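Local coordinates for putative pectin lyase (PDB 7CHU), which forms the trimeric tailspike of a deep-sea thermophilic bacteriophage and probably recognises polysaccharide on the surface of its host, at residues 75-79 with 80-84; 417-421 with 422-426; 307-311 with 312-316; 162-165 with 166-169. One frame throughout, in Å; residues are numbered along the deposited sequence.

Contact 1: residues 75-79 with 80-84; sequences VNVKE and FGTKG
Phe-80 folds back past the turn to Val-75, where its CE1 lies 3.6 Å from Val-75 CG1 in an apolar contact that meets the ring obliquely. With CG anti to the carbonyl carbon (chi1 -73°), the phenyl group runs back toward strand 75-76, and one ring edge faces Asn-76 O in the plane of the ring. Glu-79 OE1 comes to 4.0 Å from Phe-80 CE1, the carboxylate and ring planes 26° apart, while Glu-79 OE2 accepts Asn-76 N at 3.0 Å from above the carboxylate plane, which ties the acid down. Through its backbone, Phe-80 N donates to Val-77 O at 2.9 Å. Next comes Gly-81, whose N makes a longer bond of 3.3 Å to Lys-78 O; its phi of 101° suits a glycine. Thr-82 then turns inward. Its methyl CG2 packs 3.7 Å from Val-77 CB, while OG1 sits 3.3 Å from Lys-78 CA, and its side chain runs across those of Val-77 and Lys-78 at about a right angle. The backbone nitrogens of Lys-83 and Gly-84 are both bound by the carboxylate of Asp-90. Ala-97 of helix 91-99 touches both Val-77 and Phe-80, and Asn-76 ND2 bonds Thr-72 OG1 of the second subunit. Asn-76 OD1 meanwhile accepts Lys-78 N on a lone pair at 2.8 Å. That one bond makes an Asx turn at the start of the 3-10 segment 77-80, which carries the chain from the first strand of the parallel beta-helix toward helix 91-99, beside a subunit interface of the trimer.

Contact 2: residues 417-421 with 422-426; sequences VYRSG and ANFIQ
Ile-425 lies over one face of the Tyr-418 ring, with CB 4.0 Å from the ring centroid and 21° off its normal, a CH-pi contact displaced toward the rim. The tyrosine reaches this place because its CG stands between the backbone N and the carbonyl carbon (chi1 64°), which brings the ring across beside the isoleucine so that both side chains point the same way. Ile-425 CG2 touches the ring rim at CE1, and its CD1 end continues to Ser-420 CB at 3.6 Å. The phenol OH bonds Asn-379 ND2, while Arg-395 makes a cation-pi contact and Tyr-403 an edge-to-face one with the ring. On the face that carries Arg-419 and Phe-424, the arginine has CG opposite its backbone nitrogen (chi1 174°) and stays extended to NE. Its CB packs obliquely 3.8 Å from Phe-424 CE1, and Val-417 CG2 comes 3.9 Å from Phe-424 CB. Further out, Arg-419 NE donates to Gly-421 O at 2.8 Å, almost straight onto the oxygen and in the guanidinium plane. The backbones pair through Tyr-418 with Ile-425 and Ser-420 with Asn-423, two bonds each; the shortest is Ser-420 N to Asn-423 O at 2.6 Å. Gly-421 and Ala-422 occupy the corners of a type II' turn, and a water joins Ser-420 OG to Asn-423 OD1, weakly on the asparagine side. Chemically, the hairpin packs apolar groups along its arms and gathers polar ones toward its two-residue loop, where the NE bond fixes the arginine against the turn and gives the Gly-421 carbonyl a charged partner.

Contact 3: residues 307-311 with 312-316; sequences MYLDG and DVTYV
Leu-309 and Thr-314 reach for each other tip to tip across the inside of a bend, with Leu-309 CD1 3.2 Å from Thr-314 OG1 and CD2 3.8 Å from Thr-314 CB. The leucine CG stands anti to its backbone nitrogen (chi1 -177°), which sends the isopropyl end inward. Two residues farther from the bend on each arm, within the same coil, Met-307 SD meets Val-316 CG2 at 4.1 Å, closing a gap of 10.2 Å between the CA atoms of Met-307 and Val-316.

This is a corner of the parallel beta-helix: strand 307-309 stacks between strands 268-271 and 329-331, strand 315-317 between strands 283-285 and 337-339, and the apolar ends fill the interior.

Polar contacts shape the bend and tie it to its neighbours. Asp-310 centres an inverse gamma turn, with a weak bond of 3.1 Å from Gly-311 N to Leu-309 O. Arg-278 forms salt bridges to Asp-310 OD1 and Asp-312 OD2, holding together two acids whose OD1 atoms are 6.5 Å apart. Asn-336 and Asp-334, just ahead of strand 337-339 in the next coil, complete the set: Asn-336 bonds both Gly-311 O and Thr-314 N, and Asp-334 N donates to Asp-312 OD1.

Contact 4: residues 162-165 with 166-169; sequences PSDT and AQRL
Asp-164 and Gln-167 close a type I beta turn, with Gln-167 N donating to Asp-164 O at 3.2 Å from above the carbonyl plane. The aspartate side chain can be followed outward from the same residue. Its CB is 4.2 Å from Gln-167 NE2, a distant touch. CG stands opposite the backbone nitrogen (chi1 -176°), which brings the carboxylate round to the Ala-166 amide, where CG itself comes near both Ala-166 N and Gln-167 CG. At the tip the two oxygens part ways. OD1 accepts Ala-166 N at 3.1 Å, the donor standing well above the carboxylate plane and the N-H pointing fairly straight at 165°; Ala-166 CB rests beside it at 3.4 Å. Asp-164 OD2 faces the glutamine, 3.7 Å from Gln-167 NE2, with the carboxylate and amide planes almost perpendicular. Asp-164 therefore holds the turn by its carbonyl and by its side chain together.

On the far side of the turn, a water donates to Thr-165 O and to Gln-167 O, bridging the two carbonyls. Gln-167 O also lies 3.5 Å from Pro-162 CG, and the proline ring continues to Leu-169, with Pro-162 CD 4.2 Å from Leu-169 CB. Leu-105 touches Pro-162, Ser-163 and Gln-167. Arg-168 bonds Ser-195 OG through NE and Ile-194 O through NH2, with NH1 in a salt bridge to Glu-216 and Trp-218 in a cation-pi contact. The turn thus forms the tip of the loop that links strand 156-160 to strand 169-175 in the beta-helix, and Leu-169 begins the second of these by backbone bonding to strand 187-195.

How the contacts relate
Along the chain the order is contact 1 (75-84), contact 4 (162-169), contact 3 (307-316) and contact 2 (417-426), which follows the long axis of the molecule. Contacts 1 and 2 lie at opposite sides of the chain's centre, about 67 Å apart between centres, while contact 4 is about 27 Å from both contact 1 and contact 3. None touches another. Contact 1 leaves the first strand, 75-76, of the parallel strand stack to which 307-309 of contact 3 also belongs; contact 4 loops into strand 169-175 of that stack. Contact 2, about 30 Å beyond contact 3, is a hairpin in the antiparallel region following the beta-helix. They sample well-separated points along an elongated spike.

Contact 1: residues 75-79 with 80-84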
# COMPACT_ATOMS: atom_id res chain seq x y z
N VAL A 75 -28.96 3.14 -14.22
CA VAL A 75 -29.76 2.36 -15.15
C VAL A 75 -29.68 0.91 -14.70
O VAL A 75 -28.59 0.33 -14.69
CB VAL A 75 -29.27 2.53 -16.59
CG1 VAL A 75 -30.10 1.67 -17.53
CG2 VAL A 75 -29.35 3.99 -16.99
N ASN A 76 -30.81 0.34 -14.32
CA ASN A 76 -30.91 -1.05 -13.91
C ASN A 76 -31.20 -1.91 -15.13
O ASN A 76 -32.18 -1.67 -15.85
CB ASN A 76 -32.01 -1.21 -12.85
CG ASN A 76 -31.97 -2.55 -12.12
OD1 ASN A 76 -31.90 -3.59 -12.74
ND2 ASN A 76 -31.98 -2.51 -10.78
N VAL A 77 -30.34 -2.91 -15.39
CA VAL A 77 -30.55 -3.78 -16.55
C VAL A 77 -31.90 -4.48 -16.48
O VAL A 77 -32.45 -4.86 -17.51
CB VAL A 77 -29.40 -4.81 -16.69
CG1 VAL A 77 -28.07 -4.09 -16.91
CG2 VAL A 77 -29.35 -5.75 -15.46
N LYS A 78 -32.47 -4.64 -15.28
CA LYS A 78 -33.78 -5.28 -15.20
C LYS A 78 -34.86 -4.46 -15.91
O LYS A 78 -35.86 -5.01 -16.36
CB LYS A 78 -34.18 -5.49 -13.73
CG LYS A 78 -34.73 -6.86 -13.44
CD LYS A 78 -35.45 -6.91 -12.10
CE LYS A 78 -36.40 -8.10 -12.04
NZ LYS A 78 -36.61 -8.59 -10.64
N GLU A 79 -34.66 -3.14 -16.00
CA GLU A 79 -35.57 -2.29 -16.77
C GLU A 79 -35.62 -2.68 -18.23
O GLU A 79 -36.55 -2.28 -18.94
CB GLU A 79 -35.15 -0.83 -16.71
CG GLU A 79 -35.03 -0.22 -15.33
CD GLU A 79 -34.33 1.13 -15.39
OE1 GLU A 79 -34.46 1.81 -16.44
OE2 GLU A 79 -33.63 1.49 -14.40
N PHE A 80 -34.62 -3.39 -18.72
CA PHE A 80 -34.52 -3.69 -20.14
C PHE A 80 -34.78 -5.16 -20.44
O PHE A 80 -34.59 -5.60 -21.57
CB PHE A 80 -33.16 -3.23 -20.67
CG PHE A 80 -33.06 -1.73 -20.77
CD1 PHE A 80 -32.73 -0.97 -19.66
CD2 PHE A 80 -33.39 -1.09 -21.97
CE1 PHE A 80 -32.70 0.44 -19.75
CE2 PHE A 80 -33.35 0.30 -22.08
CZ PHE A 80 -33.01 1.08 -20.97
N GLY A 81 -35.24 -5.91 -19.44
CA GLY A 81 -35.72 -7.26 -19.65
C GLY A 81 -34.79 -8.39 -19.29
O GLY A 81 -35.04 -9.53 -19.71
N THR A 82 -33.72 -8.15 -18.52
CA THR A 82 -32.90 -9.26 -18.04
C THR A 82 -33.72 -10.15 -17.12
O THR A 82 -34.57 -9.67 -16.36
CB THR A 82 -31.66 -8.77 -17.27
OG1 THR A 82 -32.07 -7.98 -16.14
CG2 THR A 82 -30.74 -7.96 -18.15
N LYS A 83 -33.47 -11.45 -17.17
CA LYS A 83 -34.04 -12.37 -16.19
C LYS A 83 -33.06 -12.73 -15.08
O LYS A 83 -33.49 -13.05 -13.97
CB LYS A 83 -34.53 -13.65 -16.86
CG LYS A 83 -35.35 -13.34 -18.10
CD LYS A 83 -36.67 -12.62 -17.73
CE LYS A 83 -37.90 -13.21 -18.45
NZ LYS A 83 -37.63 -13.46 -19.89
N GLY A 84 -31.76 -12.73 -15.36
CA GLY A 84 -30.79 -12.98 -14.32
C GLY A 84 -30.91 -14.35 -13.69
O GLY A 84 -30.54 -14.51 -12.52

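Contact 2: residues 417-421 with 422-426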
# COMPACT_ATOMS: atom_id res chain seq x y z
N VAL A 417 33.83 -12.04 -7.48
CA VAL A 417 33.82 -13.36 -6.87
C VAL A 417 32.79 -13.34 -5.76
O VAL A 417 32.61 -12.32 -5.09
CB VAL A 417 35.22 -13.77 -6.33
CG1 VAL A 417 35.67 -12.77 -5.24
CG2 VAL A 417 35.19 -15.20 -5.77
N TYR A 418 32.12 -14.47 -5.56
CA TYR A 418 31.18 -14.60 -4.45
C TYR A 418 31.11 -16.06 -4.04
O TYR A 418 31.41 -16.95 -4.83
CB TYR A 418 29.78 -14.05 -4.82
CG TYR A 418 29.04 -14.79 -5.92
CD1 TYR A 418 29.24 -14.47 -7.27
CD2 TYR A 418 28.13 -15.80 -5.62
CE1 TYR A 418 28.55 -15.13 -8.29
CE2 TYR A 418 27.45 -16.48 -6.62
CZ TYR A 418 27.65 -16.14 -7.94
OH TYR A 418 26.96 -16.82 -8.91
N ARG A 419 30.71 -16.30 -2.79
CA ARG A 419 30.59 -17.66 -2.29
C ARG A 419 29.22 -18.25 -2.61
O ARG A 419 28.18 -17.63 -2.32
CB ARG A 419 30.84 -17.73 -0.79
CG ARG A 419 30.56 -19.13 -0.23
CD ARG A 419 31.17 -19.34 1.11
NE ARG A 419 31.06 -20.73 1.56
CZ ARG A 419 31.81 -21.26 2.51
NH1 ARG A 419 32.75 -20.53 3.11
NH2 ARG A 419 31.62 -22.53 2.86
N SER A 420 29.21 -19.45 -3.18
CA SER A 420 27.98 -20.19 -3.46
C SER A 420 28.14 -21.60 -2.91
O SER A 420 28.93 -22.39 -3.43
CB SER A 420 27.67 -20.22 -4.95
OG SER A 420 26.48 -20.96 -5.20
N GLY A 421 27.39 -21.92 -1.86
CA GLY A 421 27.60 -23.20 -1.20
C GLY A 421 29.05 -23.28 -0.72
O GLY A 421 29.54 -22.41 -0.01
N ALA A 422 29.74 -24.34 -1.12
CA ALA A 422 31.15 -24.51 -0.81
C ALA A 422 32.07 -23.86 -1.84
O ALA A 422 33.29 -23.85 -1.64
CB ALA A 422 31.48 -26.00 -0.68
N ASN A 423 31.53 -23.33 -2.92
CA ASN A 423 32.37 -22.83 -4.00
C ASN A 423 32.43 -21.31 -4.00
O ASN A 423 31.55 -20.62 -3.50
CB ASN A 423 31.84 -23.31 -5.35
CG ASN A 423 31.74 -24.81 -5.41
OD1 ASN A 423 30.68 -25.36 -5.73
ND2 ASN A 423 32.83 -25.49 -5.12
N PHE A 424 33.49 -20.81 -4.61
CA PHE A 424 33.65 -19.39 -4.91
C PHE A 424 33.53 -19.23 -6.42
O PHE A 424 34.32 -19.81 -7.17
CB PHE A 424 35.00 -18.89 -4.40
CG PHE A 424 35.14 -18.96 -2.89
CD1 PHE A 424 34.48 -18.05 -2.08
CD2 PHE A 424 35.93 -19.94 -2.29
CE1 PHE A 424 34.60 -18.11 -0.68
CE2 PHE A 424 36.06 -20.01 -0.91
CZ PHE A 424 35.38 -19.09 -0.09
N ILE A 425 32.54 -18.45 -6.85
CA ILE A 425 32.21 -18.31 -8.27
C ILE A 425 32.78 -17.00 -8.79
O ILE A 425 32.61 -15.95 -8.15
CB ILE A 425 30.69 -18.38 -8.49
CG1 ILE A 425 30.20 -19.77 -8.08
CG2 ILE A 425 30.36 -18.03 -9.93
CD1 ILE A 425 28.73 -20.02 -8.38
N GLN A 426 33.45 -17.05 -9.93
CA GLN A 426 33.99 -15.90 -10.63
C GLN A 426 33.07 -15.57 -11.79
O GLN A 426 33.08 -16.29 -12.80
CB GLN A 426 35.41 -16.19 -11.14
CG GLN A 426 36.11 -15.01 -11.79
CD GLN A 426 37.53 -15.36 -12.25
OE1 GLN A 426 37.72 -15.91 -13.34
NE2 GLN A 426 38.52 -15.06 -11.43
O HOH W 1 28.08 -23.43 -6.42

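Contact 3: residues 307-311 with 312-316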
# COMPACT_ATOMS: atom_id res chain seq x y z
N MET A 307 4.93 -13.83 -13.48
CA MET A 307 4.86 -12.52 -14.13
C MET A 307 5.91 -12.48 -15.22
O MET A 307 7.10 -12.61 -14.93
CB MET A 307 5.09 -11.39 -13.12
CG MET A 307 5.19 -10.01 -13.81
SD MET A 307 5.45 -8.64 -12.67
CE MET A 307 3.93 -8.71 -11.71
N TYR A 308 5.49 -12.29 -16.48
CA TYR A 308 6.43 -11.99 -17.57
C TYR A 308 6.46 -10.49 -17.76
O TYR A 308 5.46 -9.89 -18.15
CB TYR A 308 6.05 -12.68 -18.88
CG TYR A 308 6.95 -12.27 -20.01
CD1 TYR A 308 8.31 -12.62 -20.01
CD2 TYR A 308 6.47 -11.51 -21.08
CE1 TYR A 308 9.16 -12.23 -21.04
CE2 TYR A 308 7.31 -11.11 -22.11
CZ TYR A 308 8.65 -11.48 -22.09
OH TYR A 308 9.49 -11.09 -23.12
N LEU A 309 7.60 -9.86 -17.46
CA LEU A 309 7.69 -8.40 -17.41
C LEU A 309 8.53 -7.85 -18.57
O LEU A 309 9.67 -7.42 -18.38
CB LEU A 309 8.26 -7.99 -16.06
CG LEU A 309 8.39 -6.52 -15.69
CD1 LEU A 309 7.20 -5.78 -16.24
CD2 LEU A 309 8.50 -6.36 -14.14
N ASP A 310 7.95 -7.84 -19.78
CA ASP A 310 8.52 -7.08 -20.90
C ASP A 310 8.00 -5.65 -20.80
O ASP A 310 7.06 -5.23 -21.49
CB ASP A 310 8.16 -7.73 -22.24
CG ASP A 310 8.72 -6.97 -23.45
OD1 ASP A 310 9.71 -6.19 -23.34
OD2 ASP A 310 8.14 -7.16 -24.55
N GLY A 311 8.65 -4.89 -19.92
CA GLY A 311 8.25 -3.52 -19.62
C GLY A 311 9.30 -2.82 -18.79
O GLY A 311 10.25 -3.44 -18.30
N ASP A 312 9.12 -1.51 -18.63
CA ASP A 312 10.06 -0.67 -17.90
C ASP A 312 9.38 -0.00 -16.71
O ASP A 312 8.17 0.22 -16.72
CB ASP A 312 10.67 0.40 -18.81
CG ASP A 312 11.38 -0.19 -20.02
OD1 ASP A 312 12.07 -1.24 -19.90
OD2 ASP A 312 11.27 0.42 -21.10
N VAL A 313 10.19 0.34 -15.70
CA VAL A 313 9.73 1.11 -14.54
C VAL A 313 8.45 0.52 -13.97
O VAL A 313 7.48 1.24 -13.70
CB VAL A 313 9.50 2.59 -14.90
CG1 VAL A 313 9.54 3.45 -13.63
CG2 VAL A 313 10.55 3.07 -15.89
N THR A 314 8.42 -0.79 -13.79
CA THR A 314 7.31 -1.43 -13.11
C THR A 314 7.60 -1.48 -11.62
O THR A 314 8.75 -1.69 -11.21
CB THR A 314 7.09 -2.85 -13.66
OG1 THR A 314 7.11 -2.81 -15.09
CG2 THR A 314 5.76 -3.45 -13.18
N TYR A 315 6.56 -1.31 -10.81
CA TYR A 315 6.71 -1.33 -9.36
C TYR A 315 6.02 -2.58 -8.84
O TYR A 315 4.80 -2.69 -8.92
CB TYR A 315 6.10 -0.08 -8.73
CG TYR A 315 6.55 1.26 -9.28
CD1 TYR A 315 6.18 1.67 -10.56
CD2 TYR A 315 7.31 2.15 -8.50
CE1 TYR A 315 6.55 2.90 -11.05
CE2 TYR A 315 7.69 3.39 -8.98
CZ TYR A 315 7.30 3.76 -10.27
OH TYR A 315 7.65 4.99 -10.78
N VAL A 316 6.80 -3.53 -8.33
CA VAL A 316 6.23 -4.73 -7.74
C VAL A 316 6.48 -4.63 -6.23
O VAL A 316 7.55 -5.02 -5.73
CB VAL A 316 6.83 -6.01 -8.35
CG1 VAL A 316 6.13 -7.24 -7.83
CG2 VAL A 316 6.77 -5.95 -9.92

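Contact 4: residues 162-165 with 166-169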
# COMPACT_ATOMS: atom_id res chain seq x y z
N PRO A 162 -13.06 2.64 -27.60
CA PRO A 162 -13.79 3.77 -28.18
C PRO A 162 -14.36 3.40 -29.53
O PRO A 162 -13.71 2.71 -30.32
CB PRO A 162 -12.72 4.86 -28.31
CG PRO A 162 -11.39 4.09 -28.35
CD PRO A 162 -11.63 2.93 -27.42
N SER A 163 -15.59 3.86 -29.81
CA SER A 163 -16.14 3.63 -31.14
C SER A 163 -15.27 4.28 -32.21
O SER A 163 -15.14 3.73 -33.31
CB SER A 163 -17.57 4.16 -31.21
OG SER A 163 -17.63 5.55 -30.91
N ASP A 164 -14.68 5.43 -31.91
CA ASP A 164 -13.75 6.14 -32.79
C ASP A 164 -12.34 5.97 -32.22
O ASP A 164 -12.04 6.51 -31.15
CB ASP A 164 -14.16 7.61 -32.86
CG ASP A 164 -13.31 8.42 -33.83
OD1 ASP A 164 -12.33 7.88 -34.42
OD2 ASP A 164 -13.64 9.62 -34.00
N THR A 165 -11.46 5.25 -32.93
CA THR A 165 -10.13 5.00 -32.36
C THR A 165 -9.16 6.16 -32.55
O THR A 165 -7.98 6.01 -32.21
CB THR A 165 -9.51 3.74 -32.95
OG1 THR A 165 -9.57 3.80 -34.38
CG2 THR A 165 -10.23 2.49 -32.44
N ALA A 166 -9.61 7.29 -33.08
CA ALA A 166 -8.82 8.52 -33.05
C ALA A 166 -8.92 9.22 -31.69
O ALA A 166 -8.21 10.21 -31.46
CB ALA A 166 -9.30 9.46 -34.16
N GLN A 167 -9.79 8.71 -30.81
CA GLN A 167 -10.13 9.24 -29.50
C GLN A 167 -9.88 8.17 -28.45
O GLN A 167 -9.52 7.02 -28.75
CB GLN A 167 -11.60 9.68 -29.44
CG GLN A 167 -12.12 10.55 -30.55
CD GLN A 167 -13.33 11.33 -30.07
OE1 GLN A 167 -13.29 11.94 -29.00
NE2 GLN A 167 -14.42 11.27 -30.83
N ARG A 168 -10.15 8.53 -27.20
CA ARG A 168 -10.03 7.58 -26.11
C ARG A 168 -11.35 7.42 -25.38
O ARG A 168 -12.25 8.26 -25.46
CB ARG A 168 -8.93 8.03 -25.16
CG ARG A 168 -7.61 8.19 -25.89
CD ARG A 168 -6.48 8.39 -24.94
NE ARG A 168 -6.24 7.20 -24.14
CZ ARG A 168 -5.51 6.17 -24.54
NH1 ARG A 168 -4.95 6.19 -25.76
NH2 ARG A 168 -5.32 5.14 -23.73
N LEU A 169 -11.46 6.29 -24.69
CA LEU A 169 -12.54 6.04 -23.76
C LEU A 169 -12.06 6.41 -22.37
O LEU A 169 -11.02 5.91 -21.93
CB LEU A 169 -12.92 4.56 -23.82
CG LEU A 169 -14.34 4.23 -23.44
CD1 LEU A 169 -15.25 4.89 -24.45
CD2 LEU A 169 -14.50 2.72 -23.47
O HOH W 2 -6.87 6.51 -29.65